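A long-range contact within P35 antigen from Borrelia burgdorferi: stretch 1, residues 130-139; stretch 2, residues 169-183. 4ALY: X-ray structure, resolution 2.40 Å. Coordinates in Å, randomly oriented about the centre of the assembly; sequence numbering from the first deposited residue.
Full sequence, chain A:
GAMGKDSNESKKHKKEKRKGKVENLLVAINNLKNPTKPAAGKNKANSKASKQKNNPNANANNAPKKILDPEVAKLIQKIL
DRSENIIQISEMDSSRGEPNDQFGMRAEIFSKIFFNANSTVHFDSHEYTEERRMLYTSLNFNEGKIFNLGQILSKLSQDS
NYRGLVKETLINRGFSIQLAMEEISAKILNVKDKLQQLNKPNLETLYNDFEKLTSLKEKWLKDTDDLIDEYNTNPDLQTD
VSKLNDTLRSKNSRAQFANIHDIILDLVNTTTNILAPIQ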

# COMPACT_ATOMS: atom_id res chain seq x y z
N GLU A 130 11.69 -6.22 -2.55
CA GLU A 130 10.66 -6.22 -1.49
C GLU A 130 9.58 -5.13 -1.61
O GLU A 130 8.36 -5.43 -1.56
CB GLU A 130 11.27 -6.14 -0.12
CG GLU A 130 10.98 -7.34 0.74
CD GLU A 130 10.41 -6.93 2.10
OE1 GLU A 130 10.30 -5.70 2.34
OE2 GLU A 130 10.04 -7.80 2.93
N GLU A 131 10.01 -3.90 -1.78
CA GLU A 131 9.12 -2.76 -1.87
C GLU A 131 8.25 -2.82 -3.15
O GLU A 131 7.04 -2.57 -3.16
CB GLU A 131 9.96 -1.51 -1.88
CG GLU A 131 10.52 -1.18 -0.54
CD GLU A 131 11.92 -1.73 -0.33
OE1 GLU A 131 12.42 -2.61 -1.09
OE2 GLU A 131 12.52 -1.25 0.64
N ARG A 132 8.85 -3.21 -4.23
CA ARG A 132 8.06 -3.49 -5.37
C ARG A 132 6.91 -4.53 -5.08
O ARG A 132 5.73 -4.28 -5.40
CB ARG A 132 8.96 -3.94 -6.46
CG ARG A 132 9.24 -2.93 -7.50
CD ARG A 132 9.89 -3.67 -8.68
NE ARG A 132 11.22 -3.27 -8.39
CZ ARG A 132 12.31 -4.02 -8.31
NH1 ARG A 132 12.32 -5.32 -8.62
NH2 ARG A 132 13.40 -3.34 -8.02
N ARG A 133 7.25 -5.67 -4.50
CA ARG A 133 6.32 -6.74 -4.10
C ARG A 133 5.15 -6.18 -3.23
O ARG A 133 3.92 -6.42 -3.53
CB ARG A 133 7.08 -7.91 -3.40
CG ARG A 133 6.27 -9.25 -3.36
CD ARG A 133 5.18 -9.22 -2.27
NE ARG A 133 5.74 -8.83 -0.98
CZ ARG A 133 5.00 -8.35 -0.00
NH1 ARG A 133 3.72 -8.18 -0.22
NH2 ARG A 133 5.52 -8.01 1.17
N MET A 134 5.50 -5.37 -2.23
CA MET A 134 4.48 -4.75 -1.32
C MET A 134 3.59 -3.85 -2.17
O MET A 134 2.40 -3.84 -2.03
CB MET A 134 5.15 -3.96 -0.20
CG MET A 134 5.11 -4.62 1.17
SD MET A 134 6.49 -4.04 2.17
CE MET A 134 6.66 -5.33 3.42
N LEU A 135 4.15 -3.14 -3.12
CA LEU A 135 3.31 -2.35 -3.97
C LEU A 135 2.29 -3.26 -4.75
O LEU A 135 1.12 -2.90 -4.90
CB LEU A 135 4.18 -1.59 -4.94
CG LEU A 135 3.44 -0.76 -5.98
CD1 LEU A 135 2.53 0.31 -5.33
CD2 LEU A 135 4.53 -0.14 -6.89
N TYR A 136 2.75 -4.42 -5.25
CA TYR A 136 1.89 -5.29 -6.07
C TYR A 136 0.79 -5.89 -5.19
O TYR A 136 -0.38 -5.94 -5.58
CB TYR A 136 2.70 -6.42 -6.73
CG TYR A 136 3.87 -6.02 -7.62
CD1 TYR A 136 3.84 -4.86 -8.39
CD2 TYR A 136 5.01 -6.81 -7.68
CE1 TYR A 136 4.89 -4.51 -9.23
CE2 TYR A 136 6.09 -6.46 -8.47
CZ TYR A 136 6.01 -5.31 -9.28
OH TYR A 136 7.08 -4.96 -10.11
N THR A 137 1.17 -6.33 -4.00
CA THR A 137 0.25 -6.80 -3.00
C THR A 137 -0.79 -5.73 -2.64
O THR A 137 -1.95 -6.09 -2.36
CB THR A 137 1.03 -7.23 -1.76
OG1 THR A 137 1.93 -8.28 -2.15
CG2 THR A 137 0.16 -7.78 -0.69
N SER A 138 -0.43 -4.44 -2.75
CA SER A 138 -1.33 -3.37 -2.32
C SER A 138 -2.47 -3.28 -3.28
O SER A 138 -3.50 -2.63 -3.03
CB SER A 138 -0.59 -2.03 -2.17
OG SER A 138 -0.45 -1.34 -3.40
N LEU A 139 -2.27 -3.90 -4.43
CA LEU A 139 -3.32 -3.94 -5.46
C LEU A 139 -3.77 -5.43 -5.53
O LEU A 139 -4.13 -5.93 -6.62
CB LEU A 139 -2.72 -3.42 -6.82
CG LEU A 139 -2.50 -1.90 -6.97
CD1 LEU A 139 -1.47 -1.39 -8.04
CD2 LEU A 139 -3.87 -1.25 -7.14
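Stretch 2 (169-183) TLINRGFSIQLAMEE

Stretch 2 is helical throughout, with a wider pi-type turn at 169-175. In that turn Phe 175 N bonds to Leu 170 O (2.7 Å) and Gly 174 N to Thr 169 O (3.2 Å). It crosses helix 130-137 nearly at right angles, at 89°, and the axes approach to 8.0 Å. The backbones come close at Leu 135 and Phe 175, whose CA atoms are 4.5 Å apart, and at Ser 138 and Gln 178, 5.2 Å between CA atoms.

Gly 174 has no side chain, and Ser 138 comes in close: its CB lies 3.3 Å from Gly 174 O. A CB on Gly 174 would be tight against Ser 138 OG. With chi1 p, that hydroxyl turns back within stretch 1, and Ser 138 OG donates to Leu 135 O (2.7 Å).

Phe 175 has chi1 t. Its CA-to-CB bond points sideways, but the ring end comes nearer to stretch 1. Ring atom CE1 lies 3.5 Å from Glu 131 CG, and CD1 lies 3.9 Å from Met 134 CB. Met 134 points toward stretch 2 and fits as a knob among Phe 175, Gln 178, Leu 179 and Glu 182. Its chi1 is off-rotamer at -106°, with chi2 and chi3 both t. This extended end brings SD to 4.1 Å from Leu 179 CD1 and CE to 3.0 Å from Glu 182 OE1.

Leu 135, t then p, places CD1 4.2 Å from Leu 170 CD2.

Glu 182, m then t, reaches Arg 133. The salt bridge joins Arg 133 NH2 to Glu 182 OE1 at 2.8 Å; a weak bond links Arg 133 NH1 to Glu 182 OE2 at 3.4 Å. Two neighbours help hold the pair. Arg 133 NH1 donates to Thr 137 OG1 (2.6 Å), and Gln 178 NE2, on a t, p side chain, donates to Glu 182 OE2 (3.0 Å).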

# COMPACT_ATOMS: atom_id res chain seq x y z
N THR A 169 1.97 8.84 -5.51
CA THR A 169 0.82 7.96 -5.56
C THR A 169 1.16 6.47 -5.27
O THR A 169 0.50 5.82 -4.50
CB THR A 169 0.17 8.09 -6.94
OG1 THR A 169 -0.19 9.48 -7.15
CG2 THR A 169 -0.98 7.17 -7.09
N LEU A 170 2.25 5.98 -5.87
CA LEU A 170 2.55 4.57 -5.81
C LEU A 170 3.22 4.25 -4.48
O LEU A 170 2.98 3.21 -3.84
CB LEU A 170 3.44 4.18 -7.01
CG LEU A 170 2.82 4.03 -8.41
CD1 LEU A 170 3.89 3.60 -9.44
CD2 LEU A 170 1.67 3.02 -8.42
N ILE A 171 4.05 5.16 -4.04
CA ILE A 171 4.87 4.88 -2.89
C ILE A 171 4.27 5.38 -1.58
O ILE A 171 4.18 4.64 -0.61
CB ILE A 171 6.28 5.45 -3.14
CG1 ILE A 171 6.84 4.64 -4.34
CG2 ILE A 171 7.11 5.40 -1.83
CD1 ILE A 171 8.27 4.95 -4.69
N ASN A 172 3.82 6.62 -1.57
CA ASN A 172 3.38 7.23 -0.33
C ASN A 172 1.96 6.86 -0.06
O ASN A 172 1.57 6.85 1.11
CB ASN A 172 3.51 8.74 -0.42
CG ASN A 172 4.96 9.19 -0.59
OD1 ASN A 172 5.46 9.83 0.28
ND2 ASN A 172 5.63 8.83 -1.68
N ARG A 173 1.20 6.52 -1.14
CA ARG A 173 -0.11 5.95 -0.96
C ARG A 173 -0.12 4.38 -0.98
O ARG A 173 -0.24 3.78 0.08
CB ARG A 173 -1.26 6.63 -1.79
CG ARG A 173 -2.54 5.81 -1.73
CD ARG A 173 -3.94 6.42 -1.50
NE ARG A 173 -4.48 7.02 -2.70
CZ ARG A 173 -5.77 7.00 -3.06
NH1 ARG A 173 -6.70 6.37 -2.35
NH2 ARG A 173 -6.11 7.63 -4.17
N GLY A 174 0.02 3.73 -2.13
CA GLY A 174 -0.22 2.28 -2.21
C GLY A 174 0.80 1.46 -1.45
O GLY A 174 0.43 0.63 -0.57
N PHE A 175 2.09 1.73 -1.73
CA PHE A 175 3.14 1.05 -0.96
C PHE A 175 2.91 1.30 0.55
O PHE A 175 2.93 0.33 1.35
CB PHE A 175 4.53 1.43 -1.40
CG PHE A 175 5.60 1.06 -0.42
CD1 PHE A 175 6.18 -0.21 -0.46
CD2 PHE A 175 6.03 1.96 0.53
CE1 PHE A 175 7.17 -0.55 0.45
CE2 PHE A 175 7.00 1.64 1.47
CZ PHE A 175 7.57 0.38 1.43
N SER A 176 2.62 2.54 0.96
CA SER A 176 2.74 2.83 2.42
C SER A 176 1.70 2.09 3.24
O SER A 176 1.95 1.68 4.34
CB SER A 176 2.65 4.34 2.67
OG SER A 176 3.80 4.95 2.18
N ILE A 177 0.49 1.96 2.67
CA ILE A 177 -0.67 1.31 3.32
C ILE A 177 -0.43 -0.21 3.51
O ILE A 177 -0.72 -0.79 4.59
CB ILE A 177 -1.90 1.46 2.44
CG1 ILE A 177 -2.27 2.96 2.25
CG2 ILE A 177 -3.04 0.61 3.00
CD1 ILE A 177 -3.34 3.17 1.20
N GLN A 178 0.07 -0.85 2.44
CA GLN A 178 0.45 -2.24 2.46
C GLN A 178 1.59 -2.50 3.48
O GLN A 178 1.41 -3.34 4.36
CB GLN A 178 0.81 -2.73 1.05
CG GLN A 178 0.96 -4.21 0.97
CD GLN A 178 -0.35 -4.93 1.35
OE1 GLN A 178 -1.46 -4.52 0.96
NE2 GLN A 178 -0.21 -6.02 2.12
N LEU A 179 2.71 -1.76 3.39
CA LEU A 179 3.76 -1.81 4.42
C LEU A 179 3.18 -1.69 5.83
O LEU A 179 3.54 -2.48 6.74
CB LEU A 179 4.79 -0.70 4.22
CG LEU A 179 5.80 -0.51 5.36
CD1 LEU A 179 6.70 -1.74 5.57
CD2 LEU A 179 6.69 0.71 5.12
N ALA A 180 2.28 -0.72 6.04
CA ALA A 180 1.69 -0.56 7.37
C ALA A 180 0.98 -1.86 7.79
O ALA A 180 1.17 -2.31 8.93
CB ALA A 180 0.72 0.61 7.44
N MET A 181 0.18 -2.47 6.90
CA MET A 181 -0.52 -3.70 7.28
C MET A 181 0.44 -4.82 7.72
O MET A 181 0.11 -5.63 8.61
CB MET A 181 -1.42 -4.21 6.16
CG MET A 181 -2.55 -3.25 5.78
SD MET A 181 -3.30 -3.66 4.19
CE MET A 181 -4.42 -4.97 4.67
N GLU A 182 1.63 -4.86 7.12
CA GLU A 182 2.52 -5.98 7.35
C GLU A 182 3.45 -5.74 8.54
O GLU A 182 3.89 -6.69 9.19
CB GLU A 182 3.31 -6.35 6.07
CG GLU A 182 2.37 -6.58 4.91
CD GLU A 182 3.03 -7.13 3.66
OE1 GLU A 182 4.28 -7.13 3.58
OE2 GLU A 182 2.25 -7.54 2.75
N GLU A 183 3.77 -4.49 8.84
CA GLU A 183 4.60 -4.20 10.00
C GLU A 183 3.76 -4.51 11.24
O GLU A 183 4.23 -5.18 12.20
CB GLU A 183 4.93 -2.73 10.05
CG GLU A 183 6.08 -2.27 9.19
CD GLU A 183 6.35 -0.80 9.42
OE1 GLU A 183 6.54 -0.40 10.60
OE2 GLU A 183 6.34 -0.04 8.46